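Local coordinates for HAD hydrolase, family IA, variant 3 (Entamoeba histolytica, PDB 6W04), which probably acts as a hydrolase of the haloacid dehalogenase superfamily, binding a magnesium ion in its core domain, though its natural substrate is not established, at residues T33-D38 / I52-N57; E96-C101 / I212-M217. All coordinates share one frame; numbering follows the deposited sequence.

Contact 1 of 2, residues T33-D38 / I52-N57; sequences TPLSED and IEHILN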
loop_
_atom_site.group_PDB
_atom_site.type_symbol
_atom_site.label_atom_id
_atom_site.label_comp_id
_atom_site.label_asym_id
_atom_site.label_seq_id
_atom_site.Cartn_x
_atom_site.Cartn_y
_atom_site.Cartn_z
ATOM N N THR A 33 28.233 -1.246 -1.893
ATOM C CA THR A 33 27.744 -2.471 -2.509
ATOM C C THR A 33 26.229 -2.471 -2.402
ATOM O O THR A 33 25.679 -2.051 -1.371
ATOM C CB THR A 33 28.299 -3.745 -1.854
ATOM O OG1 THR A 33 27.879 -3.794 -0.493
ATOM C CG2 THR A 33 29.816 -3.777 -1.918
ATOM N N PRO A 34 25.529 -2.924 -3.444
ATOM C CA PRO A 34 24.067 -3.020 -3.368
ATOM C C PRO A 34 23.638 -4.128 -2.416
ATOM O O PRO A 34 24.402 -5.041 -2.088
ATOM C CB PRO A 34 23.651 -3.340 -4.815
ATOM C CG PRO A 34 24.840 -3.899 -5.468
ATOM C CD PRO A 34 26.072 -3.431 -4.711
ATOM N N LEU A 35 22.382 -4.050 -1.981
ATOM C CA LEU A 35 21.798 -5.162 -1.234
ATOM C C LEU A 35 21.728 -6.389 -2.131
ATOM O O LEU A 35 21.405 -6.284 -3.312
ATOM C CB LEU A 35 20.391 -4.810 -0.736
ATOM C CG LEU A 35 20.165 -3.605 0.180
ATOM C CD1 LEU A 35 18.662 -3.477 0.474
ATOM C CD2 LEU A 35 20.977 -3.722 1.510
ATOM N N SER A 36 22.077 -7.559 -1.585
ATOM C CA SER A 36 21.854 -8.787 -2.343
ATOM C C SER A 36 20.362 -9.119 -2.376
ATOM O O SER A 36 19.554 -8.578 -1.611
ATOM C CB SER A 36 22.619 -9.963 -1.731
ATOM O OG SER A 36 22.137 -10.218 -0.429
ATOM N N GLU A 37 19.996 -10.056 -3.255
ATOM C CA GLU A 37 18.608 -10.503 -3.296
ATOM C C GLU A 37 18.185 -11.098 -1.958
ATOM O O GLU A 37 17.044 -10.910 -1.520
ATOM C CB GLU A 37 18.408 -11.512 -4.428
ATOM C CG GLU A 37 18.482 -10.902 -5.811
ATOM C CD GLU A 37 18.289 -11.949 -6.905
ATOM O OE1 GLU A 37 18.102 -13.140 -6.565
ATOM O OE2 GLU A 37 18.321 -11.582 -8.097
ATOM N N ASP A 38 19.104 -11.807 -1.289
ATOM C CA ASP A 38 18.806 -12.370 0.025
ATOM C C ASP A 38 18.652 -11.279 1.075
ATOM O O ASP A 38 17.759 -11.364 1.927
ATOM C CB ASP A 38 19.893 -13.360 0.443
ATOM C CG ASP A 38 19.897 -14.638 -0.411
ATOM O OD1 ASP A 38 18.822 -15.063 -0.899
ATOM O OD2 ASP A 38 20.990 -15.216 -0.592
ATOM N N ILE A 52 17.794 1.860 6.267
ATOM C CA ILE A 52 18.997 2.693 6.293
ATOM C C ILE A 52 19.953 2.218 7.377
ATOM O O ILE A 52 21.177 2.166 7.170
ATOM C CB ILE A 52 18.622 4.172 6.488
ATOM C CG1 ILE A 52 17.705 4.626 5.356
ATOM C CG2 ILE A 52 19.908 5.014 6.562
ATOM C CD1 ILE A 52 16.709 5.739 5.755
ATOM N N GLU A 53 19.409 1.871 8.555
ATOM C CA GLU A 53 20.239 1.325 9.624
ATOM C C GLU A 53 20.928 0.037 9.194
ATOM O O GLU A 53 22.078 -0.202 9.561
ATOM C CB GLU A 53 19.403 1.088 10.892
ATOM C CG GLU A 53 18.930 2.424 11.500
ATOM C CD GLU A 53 17.980 2.244 12.663
ATOM O OE1 GLU A 53 17.307 1.190 12.717
ATOM O OE2 GLU A 53 17.944 3.141 13.534
ATOM N N HIS A 54 20.236 -0.818 8.440
ATOM C CA HIS A 54 20.901 -2.004 7.910
ATOM C C HIS A 54 22.070 -1.618 7.011
ATOM O O HIS A 54 23.168 -2.180 7.124
ATOM C CB HIS A 54 19.931 -2.874 7.118
ATOM C CG HIS A 54 20.585 -4.082 6.526
ATOM N ND1 HIS A 54 20.719 -5.264 7.222
ATOM C CD2 HIS A 54 21.185 -4.278 5.331
ATOM C CE1 HIS A 54 21.361 -6.145 6.469
ATOM N NE2 HIS A 54 21.641 -5.573 5.310
ATOM N N ILE A 55 21.848 -0.660 6.115
ATOM C CA ILE A 55 22.860 -0.265 5.136
ATOM C C ILE A 55 24.068 0.364 5.827
ATOM O O ILE A 55 25.217 0.067 5.485
ATOM C CB ILE A 55 22.233 0.694 4.103
ATOM C CG1 ILE A 55 21.244 -0.076 3.206
ATOM C CG2 ILE A 55 23.344 1.415 3.295
ATOM C CD1 ILE A 55 20.261 0.811 2.402
ATOM N N LEU A 56 23.831 1.238 6.808
ATOM C CA LEU A 56 24.927 1.795 7.601
ATOM C C LEU A 56 25.486 0.801 8.614
ATOM O O LEU A 56 26.599 1.003 9.121
ATOM C CB LEU A 56 24.449 3.058 8.333
ATOM C CG LEU A 56 24.037 4.220 7.440
ATOM C CD1 LEU A 56 23.187 5.194 8.241
ATOM C CD2 LEU A 56 25.279 4.905 6.866
ATOM N N ASN A 57 24.753 -0.272 8.903
ATOM C CA ASN A 57 25.045 -1.183 10.012
ATOM C C ASN A 57 25.165 -0.419 11.323
ATOM O O ASN A 57 26.093 -0.629 12.109
ATOM C CB ASN A 57 26.303 -2.018 9.749
ATOM C CG ASN A 57 26.342 -3.280 10.591
ATOM O OD1 ASN A 57 25.295 -3.843 10.922
ATOM N ND2 ASN A 57 27.545 -3.706 10.986
#
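Leu-35 reaches across to helix 48-56 with one methyl, CD2, which meets two neighbours in sequence. The CD2 of Leu-35 lies 3.9 Å from CD2 of His-54, coming at the imidazole obliquely, and 4.0 Å from CG1 of Ile-55, whose side chain it crosses at about a right angle. The first torsion of Leu-35 sets CG beside the backbone N; chi2 of 178° then carries CD1 on along the extended path and leaves CD2, the other branch, to meet the helix. Leucine suits this buried place because its branched end is wholly apolar.

In the next shell, Leu-43 of helix 37-43 touches both Leu-35 and His-54, while Ile-30 of helix 16-31 packs on Ile-55. Histidine suits the edge of this apolar patch: its carbon CD2 touches the leucine methyl, and its NE2 is hydrogen-bonded to OE2 of Glu-39. OE1 of the same glutamate is hydrogen-bonded to the backbone N of Ser-36, the N-cap of helix 37-43. Asn-57, with positive phi, closes helix 48-56 in a Schellman motif. Such a bundle of helices, inserted after the first core strand, is characteristic of the helical cap of subfamily I haloacid dehalogenase-like enzymes.

Contact 2 of 2, residues E96-C101 / I212-M217; sequences EALKKC and ITIEEM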
loop_
_atom_site.group_PDB
_atom_site.type_symbol
_atom_site.label_atom_id
_atom_site.label_comp_id
_atom_site.label_asym_id
_atom_site.label_seq_id
_atom_site.Cartn_x
_atom_site.Cartn_y
_atom_site.Cartn_z
ATOM N N GLU A 96 -14.967 2.411 -11.607
ATOM C CA GLU A 96 -16.177 2.866 -12.289
ATOM C C GLU A 96 -17.403 2.092 -11.821
ATOM O O GLU A 96 -18.473 2.677 -11.604
ATOM C CB GLU A 96 -16.005 2.729 -13.801
ATOM C CG GLU A 96 -14.781 3.460 -14.351
ATOM C CD GLU A 96 -14.574 3.217 -15.836
ATOM O OE1 GLU A 96 -13.905 4.030 -16.501
ATOM O OE2 GLU A 96 -15.086 2.199 -16.340
ATOM N N ALA A 97 -17.267 0.777 -11.653
ATOM C CA ALA A 97 -18.396 -0.026 -11.208
ATOM C C ALA A 97 -18.846 0.377 -9.808
ATOM O O ALA A 97 -20.047 0.366 -9.509
ATOM C CB ALA A 97 -18.039 -1.510 -11.264
ATOM N N LEU A 98 -17.894 0.730 -8.935
ATOM C CA LEU A 98 -18.235 1.126 -7.571
ATOM C C LEU A 98 -19.037 2.426 -7.554
ATOM O O LEU A 98 -20.068 2.524 -6.877
ATOM C CB LEU A 98 -16.954 1.262 -6.731
ATOM C CG LEU A 98 -16.279 -0.054 -6.326
ATOM C CD1 LEU A 98 -14.914 0.180 -5.680
ATOM C CD2 LEU A 98 -17.203 -0.880 -5.408
ATOM N N LYS A 99 -18.580 3.440 -8.297
ATOM C CA LYS A 99 -19.322 4.695 -8.347
ATOM C C LYS A 99 -20.716 4.489 -8.923
ATOM O O LYS A 99 -21.685 5.077 -8.431
ATOM C CB LYS A 99 -18.573 5.752 -9.159
ATOM C CG LYS A 99 -19.289 7.107 -9.124
ATOM C CD LYS A 99 -19.122 7.898 -10.403
ATOM C CE LYS A 99 -19.981 9.171 -10.374
ATOM N NZ LYS A 99 -19.684 10.043 -9.198
ATOM N N LYS A 100 -20.845 3.644 -9.952
ATOM C CA LYS A 100 -22.169 3.379 -10.509
ATOM C C LYS A 100 -23.095 2.768 -9.466
ATOM O O LYS A 100 -24.309 2.982 -9.514
ATOM C CB LYS A 100 -22.066 2.460 -11.729
ATOM N N CYS A 101 -22.543 2.029 -8.504
ATOM C CA CYS A 101 -23.334 1.432 -7.436
ATOM C C CYS A 101 -23.473 2.338 -6.217
ATOM O O CYS A 101 -24.081 1.919 -5.225
ATOM C CB CYS A 101 -22.721 0.093 -7.014
ATOM S SG CYS A 101 -22.563 -1.108 -8.352
ATOM N N ILE A 212 -12.248 -10.171 -9.058
ATOM C CA ILE A 212 -13.184 -9.877 -7.984
ATOM C C ILE A 212 -14.392 -9.150 -8.573
ATOM O O ILE A 212 -14.259 -8.374 -9.526
ATOM C CB ILE A 212 -12.498 -9.051 -6.872
ATOM C CG1 ILE A 212 -13.368 -8.983 -5.619
ATOM C CG2 ILE A 212 -12.125 -7.646 -7.359
ATOM C CD1 ILE A 212 -13.601 -10.316 -4.968
ATOM N N THR A 213 -15.575 -9.426 -8.025
ATOM C CA THR A 213 -16.795 -8.714 -8.379
ATOM C C THR A 213 -17.371 -8.015 -7.151
ATOM O O THR A 213 -17.062 -8.360 -6.005
ATOM C CB THR A 213 -17.863 -9.651 -8.970
ATOM O OG1 THR A 213 -18.447 -10.441 -7.927
ATOM C CG2 THR A 213 -17.264 -10.567 -10.027
ATOM N N ILE A 214 -18.225 -7.021 -7.407
ATOM C CA ILE A 214 -18.963 -6.367 -6.327
ATOM C C ILE A 214 -19.723 -7.398 -5.501
ATOM O O ILE A 214 -19.793 -7.308 -4.268
ATOM C CB ILE A 214 -19.925 -5.314 -6.907
ATOM C CG1 ILE A 214 -19.262 -4.543 -8.051
ATOM C CG2 ILE A 214 -20.429 -4.389 -5.804
ATOM C CD1 ILE A 214 -18.291 -3.524 -7.596
ATOM N N GLU A 215 -20.322 -8.383 -6.171
ATOM C CA GLU A 215 -21.149 -9.361 -5.474
ATOM C C GLU A 215 -20.302 -10.267 -4.591
ATOM O O GLU A 215 -20.712 -10.612 -3.476
ATOM C CB GLU A 215 -21.957 -10.181 -6.485
ATOM N N GLU A 216 -19.125 -10.677 -5.076
ATOM C CA GLU A 216 -18.211 -11.448 -4.236
ATOM C C GLU A 216 -17.831 -10.666 -2.986
ATOM O O GLU A 216 -17.767 -11.229 -1.884
ATOM C CB GLU A 216 -16.956 -11.826 -5.019
ATOM C CG GLU A 216 -17.153 -12.852 -6.132
ATOM C CD GLU A 216 -15.869 -13.092 -6.922
ATOM O OE1 GLU A 216 -15.721 -12.512 -8.020
ATOM O OE2 GLU A 216 -14.998 -13.845 -6.435
ATOM N N MET A 217 -17.582 -9.359 -3.140
ATOM C CA MET A 217 -17.163 -8.525 -2.017
ATOM C C MET A 217 -18.296 -8.328 -1.018
ATOM O O MET A 217 -18.074 -8.370 0.199
ATOM C CB MET A 217 -16.657 -7.174 -2.532
ATOM C CG MET A 217 -15.416 -7.292 -3.407
ATOM S SD MET A 217 -14.973 -5.806 -4.350
ATOM C CE MET A 217 -14.818 -4.680 -2.995
#
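Ile-214, in the first turn of helix 214-222, meets Ala-97 and Leu-98 through the end of its side chain. Its CB points toward helix 91-100. From there the shorter branch, CG2 of Ile-214, stops 4.7 Å from SG of Cys-101, a loose approach. CG1 carries the longer arm, anti to the carbonyl carbon (chi1 -41°), and a bend at chi2, -77° rather than extended, brings CD1 to the neighbouring helix. There CD1 of Ile-214 lies 3.6 Å from CD2 of Leu-98, the two side chains meeting at a slant, and 4.2 Å from CB of Ala-97. Alanine suits its position because its short side chain lets the isoleucine tip come close to the helix surface.

Behind Ile-214 stands a capping box: N of Glu-216 donates to OG1 of Thr-213 over 2.9 Å, nearly straight at 167°, and a weaker bond returns from N of Thr-213 to OE1 of Glu-216. On the sheet side, Leu-98 and Met-217 both pack on Val-4 of the central parallel sheet. The contact itself is made by methyl groups, so it rests on dispersion and the hydrophobic effect and depends on shape rather than on bond direction.

How the contacts relate
The two contacts share no helix and stand on opposite sides of the chain's centre, their own centres about 42 Å apart and their nearest atoms about 30 Å apart. Contact 1 is the more buried and belongs to the helical cap; contact 2 is partly buried and joins two helices of the sheet-containing core domain, far apart in sequence. Contact 1 covers the smaller area, 96 against 167 Å², and admits a histidine ring whose NE2 is hydrogen-bonded to Glu-39, whereas the touching atoms of contact 2 are all aliphatic carbons, with its polar bonds kept to the helix start. Both lie away from the magnesium site, and in both a capped helix start lies close in sequence to the apolar contact.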